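Possible TctC subunit of the Tripartite Tricarboxylate Transport(TTT) Family (Rhodopseudomonas palustris, PDB 6HKE) probably serves as the periplasmic substrate-binding component of a tripartite tricarboxylate transporter, capturing malate for high-affinity uptake of C4-dicarboxylates. Local coordinates at residues Thr60-Arg65 with Thr75-His80; Val21-Phe24 with Pro29-Thr32; Ala106-Met111 with Ala257-Ala262; Phe233-Trp238 with Ile298-Asp303. The protein carries 2 engineered substitutions. All blocks are in the same frame, centred on the assembly; numbering follows the deposited sequence.

Contact 1: residues Thr60-Arg65 with Thr75-His80. With MLT (D-malate), chain D; LMR ((2S)-2-hydroxybutanedioic acid), chain E.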
# COMPACT_ATOMS: atom_id res chain seq x y z
N THR A 60 -9.07 5.84 -5.38
CA THR A 60 -9.91 4.91 -6.17
C THR A 60 -10.23 5.42 -7.56
O THR A 60 -10.66 4.58 -8.36
CB THR A 60 -11.22 4.58 -5.45
OG1 THR A 60 -12.00 5.78 -5.39
CG2 THR A 60 -10.97 4.01 -4.07
N LEU A 61 -10.07 6.72 -7.84
CA LEU A 61 -10.30 7.31 -9.19
C LEU A 61 -9.44 6.60 -10.23
O LEU A 61 -9.98 6.30 -11.29
CB LEU A 61 -9.99 8.81 -9.19
CG LEU A 61 -10.05 9.46 -10.58
CD1 LEU A 61 -11.48 9.50 -11.09
CD2 LEU A 61 -9.48 10.86 -10.55
N ALA A 62 -8.15 6.37 -9.98
CA ALA A 62 -7.24 5.72 -10.94
C ALA A 62 -7.85 4.38 -11.37
O ALA A 62 -7.94 4.14 -12.58
CB ALA A 62 -5.87 5.51 -10.37
N ALA A 63 -8.21 3.55 -10.39
CA ALA A 63 -8.74 2.19 -10.59
C ALA A 63 -10.08 2.28 -11.33
O ALA A 63 -10.37 1.42 -12.17
CB ALA A 63 -8.87 1.47 -9.27
N THR A 64 -10.88 3.30 -11.03
CA THR A 64 -12.18 3.52 -11.73
C THR A 64 -11.90 3.82 -13.21
O THR A 64 -12.56 3.19 -14.06
CB THR A 64 -12.99 4.63 -11.05
OG1 THR A 64 -13.13 4.23 -9.69
CG2 THR A 64 -14.34 4.83 -11.70
N ARG A 65 -10.97 4.72 -13.53
CA ARG A 65 -10.66 5.07 -14.95
C ARG A 65 -10.07 3.83 -15.64
O ARG A 65 -10.45 3.57 -16.78
CB ARG A 65 -9.73 6.29 -15.07
CG ARG A 65 -10.49 7.61 -14.95
CD ARG A 65 -9.77 8.80 -15.58
NE ARG A 65 -10.37 10.07 -15.16
CZ ARG A 65 -9.72 11.21 -14.92
NH1 ARG A 65 -10.39 12.28 -14.52
NH2 ARG A 65 -8.40 11.27 -15.04
N THR A 75 -2.89 -0.16 -20.83
CA THR A 75 -3.32 0.65 -19.66
C THR A 75 -3.52 -0.26 -18.45
O THR A 75 -4.48 -1.04 -18.46
CB THR A 75 -4.57 1.49 -19.95
OG1 THR A 75 -4.32 2.27 -21.12
CG2 THR A 75 -4.91 2.43 -18.83
N LEU A 76 -2.64 -0.15 -17.47
CA LEU A 76 -2.61 -1.02 -16.27
C LEU A 76 -2.77 -0.15 -15.02
O LEU A 76 -2.54 1.06 -15.11
CB LEU A 76 -1.29 -1.80 -16.28
CG LEU A 76 -1.04 -2.64 -17.53
CD1 LEU A 76 0.33 -3.30 -17.47
CD2 LEU A 76 -2.14 -3.69 -17.69
N ILE A 77 -3.18 -0.77 -13.92
CA ILE A 77 -3.33 -0.08 -12.61
C ILE A 77 -2.50 -0.85 -11.59
O ILE A 77 -2.55 -2.10 -11.57
CB ILE A 77 -4.82 0.07 -12.20
CG1 ILE A 77 -4.99 0.78 -10.85
CG2 ILE A 77 -5.58 -1.25 -12.20
CD1 ILE A 77 -4.76 2.24 -10.89
N VAL A 78 -1.72 -0.13 -10.79
CA VAL A 78 -1.17 -0.64 -9.51
C VAL A 78 -2.27 -0.49 -8.46
O VAL A 78 -2.75 0.64 -8.24
CB VAL A 78 0.10 0.10 -9.09
CG1 VAL A 78 0.64 -0.48 -7.80
CG2 VAL A 78 1.15 0.04 -10.19
N GLY A 79 -2.66 -1.61 -7.88
CA GLY A 79 -3.59 -1.65 -6.74
C GLY A 79 -2.91 -2.23 -5.53
O GLY A 79 -1.82 -2.83 -5.66
N HIS A 80 -3.52 -2.09 -4.37
CA HIS A 80 -2.95 -2.64 -3.12
C HIS A 80 -4.08 -3.00 -2.17
O HIS A 80 -5.26 -2.90 -2.58
CB HIS A 80 -1.89 -1.68 -2.58
CG HIS A 80 -2.39 -0.33 -2.19
ND1 HIS A 80 -3.70 -0.10 -1.83
CD2 HIS A 80 -1.72 0.83 -2.00
CE1 HIS A 80 -3.83 1.16 -1.47
NE2 HIS A 80 -2.62 1.76 -1.57
C1 MLT D . -1.76 4.22 0.69
O1 MLT D . -2.57 3.29 0.46
O2 MLT D . -1.70 4.74 1.82
C2 MLT D . -0.89 4.72 -0.45
O3 MLT D . -0.17 3.72 -1.20
C3 MLT D . 0.20 5.62 0.04
C4 MLT D . 0.90 6.04 -1.23
O4 MLT D . 1.31 5.17 -2.04
O5 MLT D . 0.99 7.27 -1.41
C1 LMR E . -1.67 4.29 0.99
O1A LMR E . -2.56 3.83 0.26
O1B LMR E . -1.78 4.43 2.24
C2 LMR E . -0.34 4.68 0.33
O2 LMR E . 0.23 3.68 -0.51
C3 LMR E . -0.45 5.95 -0.51
C4 LMR E . 0.83 6.06 -1.33
O4A LMR E . 1.59 7.02 -1.09
O4B LMR E . 1.08 5.16 -2.17
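The first turn of the helix beginning at Leu-61 lies over strand 75-80, with the CA atoms of Ala-63 and Ile-77 only 6.2 Å apart, a closeness allowed by small residues on the helix side. No hydrogen bond joins the two segments, and the contact rests on Ile-77. Its CG1 branch stands anti to the backbone N (chi1 180°), and the bend at chi2 brings CD1 to the helix, where it meets Ala-62 CB at 3.5 Å, tighter than usual for two carbons. The same CD1 reaches Ala-63 N at 3.7 Å, while Ile-77 CG1 lies 4.2 Å from Ala-63 CB. The start of the helix is fixed by Thr-60 O, which accepts from Thr-64 N at 3.0 Å and also from Thr-64 OG1 at 2.8 Å, the hydroxyl standing above the carbonyl plane.

At the other end of the strand, His-80 turns its ring to the ligand pocket, where D-malate and L-malate are modelled in the same place. His-80 NE2 donates to O1A of the L-malate carboxylate at 2.8 Å, an appreciably bent bond (134°) approached at the ring edge. ND1 accepts from the backbone N of Gly-82, which fixes the ring's rotation. With His-80 replaced by alanine, the malate carboxylate would probably lose this donor and the Gly-82 amide its cap. Thus a helix covers the middle of a strand whose end delivers a ligand-binding side chain, the arrangement of the alpha/beta lobes of type II periplasmic binding proteins.

Contact 2: residues Val21-Phe24 with Pro29-Thr32. With MLT (D-malate), chain D; LMR ((2S)-2-hydroxybutanedioic acid), chain E.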
# COMPACT_ATOMS: atom_id res chain seq x y z
N VAL A 21 -0.69 3.12 -14.29
CA VAL A 21 -1.34 4.18 -13.49
C VAL A 21 -1.14 3.84 -12.02
O VAL A 21 -1.38 2.68 -11.65
CB VAL A 21 -2.82 4.30 -13.89
CG1 VAL A 21 -3.50 5.40 -13.09
CG2 VAL A 21 -2.96 4.58 -15.37
N VAL A 22 -0.71 4.83 -11.25
CA VAL A 22 -0.53 4.79 -9.77
C VAL A 22 -1.53 5.77 -9.16
O VAL A 22 -1.60 6.93 -9.58
CB VAL A 22 0.93 5.13 -9.39
CG1 VAL A 22 1.07 5.42 -7.91
CG2 VAL A 22 1.90 4.02 -9.81
N PRO A 23 -2.37 5.32 -8.19
CA PRO A 23 -3.43 6.16 -7.61
C PRO A 23 -2.94 7.29 -6.68
O PRO A 23 -3.76 8.12 -6.27
CB PRO A 23 -4.26 5.22 -6.73
CG PRO A 23 -3.82 3.82 -7.09
CD PRO A 23 -2.43 3.94 -7.68
N PHE A 24 -1.65 7.28 -6.34
CA PHE A 24 -1.09 8.13 -5.26
C PHE A 24 0.06 9.00 -5.76
O PHE A 24 0.67 8.73 -6.80
CB PHE A 24 -0.69 7.23 -4.10
CG PHE A 24 -1.87 6.50 -3.54
CD1 PHE A 24 -2.82 7.17 -2.79
CD2 PHE A 24 -2.07 5.15 -3.81
CE1 PHE A 24 -3.94 6.50 -2.30
CE2 PHE A 24 -3.19 4.49 -3.32
CZ PHE A 24 -4.12 5.17 -2.57
N PRO A 29 4.98 5.16 -1.28
CA PRO A 29 5.32 3.74 -1.40
C PRO A 29 4.87 3.12 -2.73
O PRO A 29 5.68 2.42 -3.34
CB PRO A 29 4.59 3.05 -0.25
CG PRO A 29 3.55 4.08 0.22
CD PRO A 29 4.16 5.43 -0.09
N THR A 30 3.62 3.35 -3.13
CA THR A 30 3.04 2.70 -4.33
C THR A 30 3.83 3.18 -5.55
O THR A 30 4.28 2.33 -6.35
CB THR A 30 1.53 2.93 -4.43
OG1 THR A 30 0.86 2.28 -3.35
CG2 THR A 30 0.98 2.40 -5.73
N ASP A 31 4.00 4.49 -5.68
CA ASP A 31 4.82 5.13 -6.74
C ASP A 31 6.25 4.55 -6.74
O ASP A 31 6.74 4.23 -7.83
CB ASP A 31 4.84 6.64 -6.52
CG ASP A 31 5.71 7.36 -7.53
OD1 ASP A 31 5.27 7.48 -8.68
OD2 ASP A 31 6.84 7.73 -7.16
N THR A 32 6.89 4.41 -5.58
CA THR A 32 8.30 3.98 -5.42
C THR A 32 8.45 2.55 -5.95
O THR A 32 9.37 2.30 -6.74
CB THR A 32 8.75 4.09 -3.96
OG1 THR A 32 8.84 5.49 -3.66
CG2 THR A 32 10.06 3.40 -3.67
C1 MLT D . -1.76 4.22 0.69
O1 MLT D . -2.57 3.29 0.46
O2 MLT D . -1.70 4.74 1.82
C2 MLT D . -0.89 4.72 -0.45
O3 MLT D . -0.17 3.72 -1.20
C3 MLT D . 0.20 5.62 0.04
C4 MLT D . 0.90 6.04 -1.23
O4 MLT D . 1.31 5.17 -2.04
O5 MLT D . 0.99 7.27 -1.41
C1 LMR E . -1.67 4.29 0.99
O1A LMR E . -2.56 3.83 0.26
O1B LMR E . -1.78 4.43 2.24
C2 LMR E . -0.34 4.68 0.33
O2 LMR E . 0.23 3.68 -0.51
C3 LMR E . -0.45 5.95 -0.51
C4 LMR E . 0.83 6.06 -1.33
O4A LMR E . 1.59 7.02 -1.09
O4B LMR E . 1.08 5.16 -2.17
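Apolar contacts between Val-22 and Thr-30 join the end of strand 18-22 to the first turn of helix 29-45. Val-22 CG1 lies 3.7 Å from Thr-30 CG2, the two side chains running past one another in antiparallel fashion, and the same methyl rests 3.8 Å from the backbone N of Asp-31. Pro-23 CD adds a looser contact to Thr-30 CG2.

The polar interactions lead to the ligand. Thr-30 is divided between two tasks: with OG1 beside the backbone N (chi1 -66°), its hydroxyl and its amide both serve malate while its methyl packs on Val-22. Thr-30 N donates to O4 of D-malate at 3.1 Å, a fairly straight bond (159°), and Thr-30 OG1 is 2.8 Å from the hydroxyl O3 of D-malate. Because this amide belongs to the first turn of a helix, the positive end of the helix dipole would probably favour the carboxylate. Asp-31 turns elsewhere, forming a salt bridge with Arg-35 and accepting from Gly-27 N and Asn-53 ND2, so that Gly-27 of the loop and Asn-53 of strand 49-53 are both tied to the helix start.

Packing over a ring adds a further contact to the ligand. Malate lies over one face of Phe-24, with C2 of D-malate 3.5 Å above the ring centre; Pro-23 CB backs the opposite face at a similar height, displaced to the rim. The phenyl ring thereby forms a wall of the pocket, and it also meets the His-80 ring. Strand, short loop and helix start make up the first half of the beta-alpha-beta unit completed by strand 49-53, with the ligand at the helix N-terminus.

Contact 3: residues Ala106-Met111 with Ala257-Ala262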
# COMPACT_ATOMS: atom_id res chain seq x y z
N ALA A 106 -0.09 -9.61 -11.66
CA ALA A 106 1.09 -9.97 -10.84
C ALA A 106 1.07 -9.29 -9.47
O ALA A 106 0.91 -8.06 -9.41
CB ALA A 106 2.32 -9.59 -11.61
N LEU A 107 1.30 -10.07 -8.40
CA LEU A 107 1.81 -9.54 -7.11
C LEU A 107 3.18 -8.90 -7.36
O LEU A 107 4.03 -9.56 -7.97
CB LEU A 107 1.94 -10.67 -6.09
CG LEU A 107 2.41 -10.24 -4.71
CD1 LEU A 107 1.46 -9.24 -4.06
CD2 LEU A 107 2.56 -11.47 -3.83
N LEU A 108 3.36 -7.65 -6.94
CA LEU A 108 4.63 -6.89 -7.10
C LEU A 108 5.47 -7.01 -5.84
O LEU A 108 6.70 -7.19 -5.96
CB LEU A 108 4.28 -5.42 -7.34
CG LEU A 108 3.46 -5.17 -8.59
CD1 LEU A 108 3.30 -3.67 -8.82
CD2 LEU A 108 4.12 -5.84 -9.78
N THR A 109 4.83 -6.85 -4.68
CA THR A 109 5.48 -6.89 -3.36
C THR A 109 4.43 -7.03 -2.26
O THR A 109 3.21 -6.93 -2.54
CB THR A 109 6.35 -5.64 -3.13
OG1 THR A 109 7.18 -5.91 -1.99
CG2 THR A 109 5.55 -4.37 -2.91
N GLU A 110 4.93 -7.29 -1.06
CA GLU A 110 4.16 -7.36 0.19
C GLU A 110 5.08 -6.78 1.25
O GLU A 110 6.30 -7.02 1.16
CB GLU A 110 3.74 -8.81 0.51
CG GLU A 110 2.75 -8.93 1.65
CD GLU A 110 1.84 -10.15 1.57
OE1 GLU A 110 2.22 -11.13 0.86
OE2 GLU A 110 0.74 -10.11 2.19
N MET A 111 4.53 -5.99 2.15
CA MET A 111 5.33 -5.35 3.21
C MET A 111 4.43 -5.06 4.41
O MET A 111 3.23 -4.82 4.27
CB MET A 111 5.94 -4.06 2.67
CG MET A 111 4.91 -2.98 2.41
SD MET A 111 5.69 -1.55 1.63
CE MET A 111 5.76 -2.06 -0.08
N ALA A 257 5.22 -12.35 -16.75
CA ALA A 257 6.60 -12.84 -16.93
C ALA A 257 7.54 -11.64 -16.86
O ALA A 257 8.64 -11.77 -16.29
CB ALA A 257 6.71 -13.61 -18.23
N ALA A 258 7.13 -10.49 -17.40
CA ALA A 258 7.93 -9.24 -17.36
C ALA A 258 8.11 -8.83 -15.90
O ALA A 258 9.22 -8.45 -15.50
CB ALA A 258 7.27 -8.16 -18.19
N VAL A 259 7.06 -8.93 -15.10
CA VAL A 259 7.16 -8.63 -13.65
C VAL A 259 8.15 -9.63 -13.05
O VAL A 259 9.03 -9.21 -12.29
CB VAL A 259 5.80 -8.70 -12.94
CG1 VAL A 259 5.95 -8.64 -11.43
CG2 VAL A 259 4.87 -7.60 -13.42
N SER A 260 7.99 -10.91 -13.39
CA SER A 260 8.80 -11.98 -12.77
C SER A 260 10.28 -11.71 -13.02
O SER A 260 11.07 -11.79 -12.06
CB SER A 260 8.40 -13.33 -13.27
OG SER A 260 8.80 -14.31 -12.34
N ARG A 261 10.65 -11.40 -14.26
CA ARG A 261 12.06 -11.19 -14.67
C ARG A 261 12.58 -9.90 -14.03
O ARG A 261 13.79 -9.87 -13.66
CB ARG A 261 12.14 -11.26 -16.20
CG ARG A 261 11.91 -12.68 -16.72
CD ARG A 261 11.51 -12.78 -18.18
NE ARG A 261 12.60 -12.29 -19.01
CZ ARG A 261 13.67 -13.00 -19.38
NH1 ARG A 261 13.82 -14.26 -19.03
NH2 ARG A 261 14.60 -12.41 -20.11
N ALA A 262 11.71 -8.89 -13.85
CA ALA A 262 12.03 -7.60 -13.18
C ALA A 262 12.36 -7.84 -11.70
O ALA A 262 13.38 -7.29 -11.19
CB ALA A 262 10.88 -6.63 -13.33
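Val-259 is the single helix residue that meets strand 106-111, and its two methyls rest against Ala-106 and Leu-108, which lie side by side. The contact is wholly apolar. Val-259 CG2 lies 3.7 Å from Ala-106 CB, with CG1 almost as near, so that the small side chain of Ala-106 abuts both branches of the valine. Beside it, Leu-108 CD2 reaches Val-259 CG1 at 3.7 Å, the leucine lying roughly perpendicular to the valine. The valine holds CG1 anti to its backbone N (chi1 169°), placing this branch where it touches both strand residues; it also passes 4.1 Å from the carbonyl oxygen Leu-107 O.

No hydrogen bond spans the two segments. Backbone pairing instead belongs to the strand's own partner: Leu-108 and Thr-109 both face Thr-239, forming a classic beta bulge that includes the contact residue Leu-108.

The axes of segments 106-111 and 257-262 approach to 8.8 Å and run at 26° to each other, in the same general direction. Helix 249-263 thus packs against strands 102-118 and 236-244 through Val-259, which also touches Leu-241 and, on helix 29-45, Met-41; Leu-108 meets that helix at Ile-37.

Contact 4: residues Phe233-Trp238 with Ile298-Asp303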
# COMPACT_ATOMS: atom_id res chain seq x y z
N PHE A 233 -3.72 -5.92 15.59
CA PHE A 233 -3.17 -4.92 14.65
C PHE A 233 -2.11 -5.59 13.76
O PHE A 233 -0.93 -5.44 14.06
CB PHE A 233 -2.67 -3.70 15.43
CG PHE A 233 -2.25 -2.56 14.53
CD1 PHE A 233 -3.12 -2.05 13.59
CD2 PHE A 233 -0.98 -2.03 14.62
CE1 PHE A 233 -2.73 -1.02 12.76
CE2 PHE A 233 -0.59 -0.98 13.80
CZ PHE A 233 -1.47 -0.49 12.86
N GLN A 234 -2.56 -6.33 12.75
CA GLN A 234 -1.71 -7.00 11.71
C GLN A 234 -2.23 -6.62 10.33
O GLN A 234 -3.34 -6.99 9.98
CB GLN A 234 -1.67 -8.52 11.82
CG GLN A 234 -1.36 -9.02 13.23
CD GLN A 234 -0.32 -10.11 13.28
OE1 GLN A 234 -0.25 -10.96 12.38
NE2 GLN A 234 0.48 -10.09 14.34
N VAL A 235 -1.40 -5.93 9.56
CA VAL A 235 -1.72 -5.46 8.20
C VAL A 235 -0.52 -5.84 7.32
O VAL A 235 0.60 -5.30 7.55
CB VAL A 235 -2.05 -3.96 8.18
CG1 VAL A 235 -2.39 -3.48 6.79
CG2 VAL A 235 -3.19 -3.62 9.14
N GLY A 236 -0.72 -6.81 6.44
CA GLY A 236 0.23 -7.16 5.37
C GLY A 236 -0.22 -6.46 4.11
O GLY A 236 -1.29 -6.84 3.58
N ALA A 237 0.50 -5.40 3.73
CA ALA A 237 0.14 -4.55 2.58
C ALA A 237 0.74 -5.16 1.32
O ALA A 237 1.93 -4.97 1.07
CB ALA A 237 0.63 -3.13 2.79
N TRP A 238 -0.07 -5.85 0.54
CA TRP A 238 0.33 -6.35 -0.79
C TRP A 238 0.08 -5.23 -1.79
O TRP A 238 -0.86 -4.41 -1.59
CB TRP A 238 -0.41 -7.64 -1.16
CG TRP A 238 -1.89 -7.58 -0.95
CD1 TRP A 238 -2.58 -7.97 0.16
CD2 TRP A 238 -2.87 -7.12 -1.90
NE1 TRP A 238 -3.93 -7.78 -0.03
CE2 TRP A 238 -4.13 -7.26 -1.29
CE3 TRP A 238 -2.80 -6.60 -3.19
CZ2 TRP A 238 -5.31 -6.87 -1.92
CZ3 TRP A 238 -3.96 -6.26 -3.84
CH2 TRP A 238 -5.20 -6.38 -3.20
N ILE A 298 -10.72 -8.62 0.61
CA ILE A 298 -12.13 -8.13 0.59
C ILE A 298 -12.86 -8.66 1.83
O ILE A 298 -13.49 -7.83 2.51
CB ILE A 298 -12.86 -8.49 -0.73
CG1 ILE A 298 -12.32 -7.67 -1.90
CG2 ILE A 298 -14.37 -8.33 -0.58
CD1 ILE A 298 -12.92 -8.01 -3.26
N SER A 299 -12.75 -9.96 2.12
CA SER A 299 -13.49 -10.66 3.21
C SER A 299 -12.95 -10.20 4.57
O SER A 299 -13.79 -10.00 5.49
CB SER A 299 -13.38 -12.17 3.14
OG SER A 299 -13.28 -12.63 1.81
N ARG A 300 -11.63 -10.10 4.68
CA ARG A 300 -10.91 -9.69 5.92
C ARG A 300 -11.51 -8.35 6.39
O ARG A 300 -11.93 -8.28 7.55
CB ARG A 300 -9.40 -9.69 5.65
CG ARG A 300 -8.53 -9.38 6.86
CD ARG A 300 -8.49 -7.89 7.15
NE ARG A 300 -7.78 -7.51 8.37
CZ ARG A 300 -6.48 -7.25 8.46
NH1 ARG A 300 -5.98 -6.91 9.64
NH2 ARG A 300 -5.69 -7.33 7.40
N TRP A 301 -11.62 -7.36 5.51
CA TRP A 301 -12.11 -5.99 5.87
C TRP A 301 -13.63 -5.95 6.02
O TRP A 301 -14.10 -5.02 6.69
CB TRP A 301 -11.60 -4.95 4.88
CG TRP A 301 -10.12 -4.79 5.02
CD1 TRP A 301 -9.16 -5.40 4.26
CD2 TRP A 301 -9.42 -4.11 6.07
NE1 TRP A 301 -7.92 -5.08 4.72
CE2 TRP A 301 -8.04 -4.30 5.83
CE3 TRP A 301 -9.81 -3.32 7.15
CZ2 TRP A 301 -7.06 -3.73 6.64
CZ3 TRP A 301 -8.84 -2.77 7.96
CH2 TRP A 301 -7.49 -2.96 7.69
N GLU A 302 -14.36 -6.88 5.40
CA GLU A 302 -15.81 -7.10 5.67
C GLU A 302 -15.96 -7.55 7.13
O GLU A 302 -16.86 -7.03 7.78
CB GLU A 302 -16.43 -8.08 4.68
CG GLU A 302 -16.93 -7.41 3.40
CD GLU A 302 -17.13 -8.31 2.17
OE1 GLU A 302 -16.75 -9.51 2.23
OE2 GLU A 302 -17.64 -7.81 1.14
N ASP A 303 -15.09 -8.44 7.64
CA ASP A 303 -15.05 -8.91 9.05
C ASP A 303 -14.71 -7.77 10.03
O ASP A 303 -15.39 -7.70 11.08
CB ASP A 303 -14.03 -10.03 9.28
CG ASP A 303 -14.43 -11.37 8.67
OD1 ASP A 303 -15.29 -11.37 7.77
OD2 ASP A 303 -13.84 -12.39 9.07
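Gln-234 meets Arg-300 through its backbone, just ahead of strand 236-244. The carbonyl oxygen Gln-234 O accepts from Arg-300 NH1 at 2.7 Å, in a nearly straight bond (N-H...O 158°). The oxygen sits at the guanidinium edge, close to the plane of that group, while the nitrogen is tilted modestly from the carbonyl plane. The amide of Gln-234 takes another course, its OE1 bonding to Ser-213.

Next in line, Val-235 brings CG2 to 4.3 Å from Arg-300 NH1, an oblique and purely van der Waals approach. Its backbone pairs with Ala-211. Trp-238, farther along, is linked to the helix by another route: its NE1 bonds to OE2 of Glu-297, whose other oxygen forms a long, weak ion pair with Arg-300 NH2.

On the helix, the arginine chain leaves with CG anti to the backbone N (chi1 -176°) and then bends at chi2, which carries the guanidinium across to the loop. Trp-301 flanks it: CZ2 of that indole lies 3.9 Å from the guanidinium plane, offset to the rim, and Arg-300 CD in turn stands over the indole face. A leucine in place of Arg-300 would probably leave the Gln-234 carbonyl without this donor and remove this tie between the loop and the helix.

One charged side chain thus pins the loop entering strand 236-244 to helix 287-305 near the C-terminus. Strand 236-244 pairs with 102-118 and with 75-80, and Val-235 meets helix 150-162, so the position is consistent with the linking region between the two lobes of a type II periplasmic binding protein.

In the fold
All four contacts reach one mixed sheet, and two of them hold the ligand. Contacts 1 and 2, with centres 10 Å apart, join through neighbouring strands 18-22 and 75-80, where Val-78 N probably bonds to Val-21 O at 3.0 Å; both touch malate. Contact 3 lies farther off, Leu-108 being about 11 Å from either malate by side chain, yet it packs against contact 1 through Val-78. In contact 4, the Val-235 side chain is about 9 Å from the ligand. Contacts 3 and 4 interlock along the chain and meet on adjacent strands, Ala-237 N probably bonding to Met-111 O at 2.8 Å. The backbone O of Trp-238 in contact 4 also packs against His-80 CB of contact 1, at 3.1 Å.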